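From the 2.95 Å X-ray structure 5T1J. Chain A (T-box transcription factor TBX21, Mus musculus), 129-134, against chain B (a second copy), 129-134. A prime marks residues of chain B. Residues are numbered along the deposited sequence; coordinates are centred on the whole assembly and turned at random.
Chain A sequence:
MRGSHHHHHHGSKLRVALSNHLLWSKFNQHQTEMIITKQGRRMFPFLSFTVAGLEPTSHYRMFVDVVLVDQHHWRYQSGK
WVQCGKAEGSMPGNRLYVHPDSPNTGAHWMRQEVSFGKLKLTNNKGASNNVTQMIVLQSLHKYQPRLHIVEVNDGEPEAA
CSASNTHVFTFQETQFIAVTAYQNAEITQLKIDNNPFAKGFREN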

# COMPACT_ATOMS: atom_id res chain seq x y z
N ASN A 129 -7.55 -13.30 3.83
CA ASN A 129 -6.19 -13.26 3.25
C ASN A 129 -5.94 -12.12 2.26
O ASN A 129 -5.26 -12.31 1.26
CB ASN A 129 -5.84 -14.63 2.63
CG ASN A 129 -6.77 -15.04 1.49
OD1 ASN A 129 -7.18 -14.23 0.67
ND2 ASN A 129 -7.09 -16.33 1.44
N ASN A 130 -6.44 -10.94 2.60
CA ASN A 130 -6.64 -9.78 1.71
C ASN A 130 -7.56 -10.04 0.51
O ASN A 130 -8.74 -10.38 0.70
CB ASN A 130 -5.27 -9.25 1.24
CG ASN A 130 -4.29 -9.11 2.39
OD1 ASN A 130 -4.69 -9.08 3.53
ND2 ASN A 130 -3.00 -9.06 2.10
N VAL A 131 -7.04 -9.93 -0.71
CA VAL A 131 -7.84 -9.68 -1.92
C VAL A 131 -8.98 -8.70 -1.59
O VAL A 131 -10.14 -8.95 -1.92
CB VAL A 131 -8.42 -11.02 -2.47
CG1 VAL A 131 -9.15 -10.83 -3.78
CG2 VAL A 131 -7.29 -11.97 -2.78
N THR A 132 -8.62 -7.56 -0.97
CA THR A 132 -9.55 -6.48 -0.56
C THR A 132 -9.04 -5.07 -0.91
O THR A 132 -9.66 -4.36 -1.70
CB THR A 132 -9.87 -6.50 0.97
OG1 THR A 132 -8.68 -6.26 1.74
CG2 THR A 132 -10.47 -7.83 1.38
N GLN A 133 -7.93 -4.67 -0.28
CA GLN A 133 -7.36 -3.32 -0.36
C GLN A 133 -8.38 -2.29 0.15
O GLN A 133 -8.73 -1.30 -0.52
CB GLN A 133 -6.88 -2.97 -1.78
CG GLN A 133 -6.12 -1.60 -1.92
CD GLN A 133 -5.64 -1.28 -3.35
OE1 GLN A 133 -5.35 -2.19 -4.14
NE2 GLN A 133 -5.61 0.02 -3.70
N MET A 134 -8.81 -2.50 1.39
CA MET A 134 -9.75 -1.57 1.98
C MET A 134 -9.34 -1.39 3.42
O MET A 134 -8.88 -2.32 4.07
CB MET A 134 -11.20 -2.07 1.80
CG MET A 134 -11.56 -3.41 2.44
SD MET A 134 -13.16 -3.97 1.79
CE MET A 134 -13.41 -5.51 2.68
N ASN B 129 -11.94 -3.42 -10.29
CA ASN B 129 -12.18 -2.34 -9.32
C ASN B 129 -11.39 -2.59 -8.05
O ASN B 129 -11.85 -2.30 -6.94
CB ASN B 129 -13.67 -2.07 -8.95
CG ASN B 129 -14.68 -2.67 -9.91
OD1 ASN B 129 -15.78 -2.10 -10.12
ND2 ASN B 129 -14.44 -3.93 -10.29
N ASN B 130 -10.22 -3.20 -8.23
CA ASN B 130 -9.38 -3.82 -7.20
C ASN B 130 -10.07 -4.99 -6.44
O ASN B 130 -10.43 -5.99 -7.10
CB ASN B 130 -8.83 -2.70 -6.30
CG ASN B 130 -8.19 -3.21 -5.03
OD1 ASN B 130 -8.89 -3.42 -4.03
ND2 ASN B 130 -6.89 -3.49 -5.08
N VAL B 131 -10.33 -4.91 -5.13
CA VAL B 131 -10.48 -6.11 -4.29
C VAL B 131 -9.38 -7.12 -4.76
O VAL B 131 -9.65 -8.23 -5.22
CB VAL B 131 -11.97 -6.66 -4.37
CG1 VAL B 131 -12.16 -8.17 -4.10
CG2 VAL B 131 -12.93 -5.76 -3.57
N THR B 132 -8.12 -6.67 -4.70
CA THR B 132 -6.95 -7.48 -5.11
C THR B 132 -5.79 -7.48 -4.10
O THR B 132 -5.55 -8.49 -3.44
CB THR B 132 -6.38 -7.02 -6.50
OG1 THR B 132 -5.74 -5.73 -6.40
CG2 THR B 132 -7.46 -6.99 -7.56
N GLN B 133 -5.11 -6.34 -3.98
CA GLN B 133 -3.89 -6.19 -3.18
C GLN B 133 -2.84 -7.18 -3.69
O GLN B 133 -2.24 -7.99 -2.96
CB GLN B 133 -4.13 -6.38 -1.68
CG GLN B 133 -2.92 -6.04 -0.79
CD GLN B 133 -3.21 -6.20 0.69
OE1 GLN B 133 -4.36 -6.05 1.14
NE2 GLN B 133 -2.16 -6.51 1.47
N MET B 134 -2.58 -7.06 -4.98
CA MET B 134 -1.61 -7.91 -5.60
C MET B 134 -0.87 -7.08 -6.59
O MET B 134 -1.41 -6.11 -7.14
CB MET B 134 -2.27 -9.14 -6.24
CG MET B 134 -3.33 -8.91 -7.29
SD MET B 134 -4.08 -10.52 -7.66
CE MET B 134 -5.34 -10.03 -8.85

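How do two copies of the same loop fit against each other here? They meet around Thr132 and its counterpart, with Val131 facing Thr132′ and Thr132 facing Val131′, the paired CA atoms 4.0 and 3.9 Å apart. Gln133 then lies across from Gln133′, with 5.3 Å between their CA atoms. Together the two stretches bury 426 Å². Neither forms a regular helix or strand, and no hydrogen bond joins them, so the contact rests on close backbone packing and on side chains laid against the partner.

What do Gln133′ and Gln133 contribute, the first covering the most surface of any residue here at 76 Å² and the second 62 Å²? Both CA-to-CB bonds point toward the other stretch, and both side chains are extended, with chi1 and chi2 in t. The two side chains are nearest at their bases, where Gln133 CB lies 4.4 Å from Gln133′ CB, and they diverge from there toward their amides. Each amide then comes to the neighbourhood of an asparagine in the partner. The amide of Gln133′ reaches Asn130, whose ND2 lies 2.8 Å from Gln133′ NE2. Two donors at that distance cannot bond as they are modelled, and the approach of Asn130 ND2 to Gln133′ OE1, at 3.4 Å, has a poor angle. These amides are therefore neighbours in the model without being hydrogen-bonded.

Why does Val131 cover so much, at 64 Å², when its CA-to-CB bond points only sideways? It sits where the backbones come close, and its counterpart Val131′ covers nearly as much. The methyl carbons Val131 CG1 and Val131′ CG1 are 4.0 Å apart, an apolar contact between equivalent residues. Val131 CG1 also lies 3.0 Å from Val131′ O, so the side chain packs against the partner's main chain as well. The backbone contributes in a matched pair: Val131 CA is 3.0 Å from Thr132′ O, with an angle of 157° at the hydrogen, and Val131′ CA is 3.2 Å from Thr132 O, with an angle of 147°. These are CA-H...O contacts, weaker in general than conventional hydrogen bonds, and they run in both directions across the contact.

How closely do the two halves match? The backbones agree well: phi and psi of Val131 through Gln133 differ by only a few degrees between the copies, and both threonines have chi1 in p with their CA-to-CB bonds pointing away from the partner. The asparagines break the match. Asn130 has chi1 in m, whereas Asn130′ has it in t, although both CA-to-CB bonds point toward the other stretch. Within its own loop, Asn130′ OD1 accepts a weak hydrogen bond from Thr132′ N, 3.4 Å away. The same OD1 of Asn130′ lies 2.6 Å from Thr132 O, a close approach of two acceptors that cannot be a hydrogen bond.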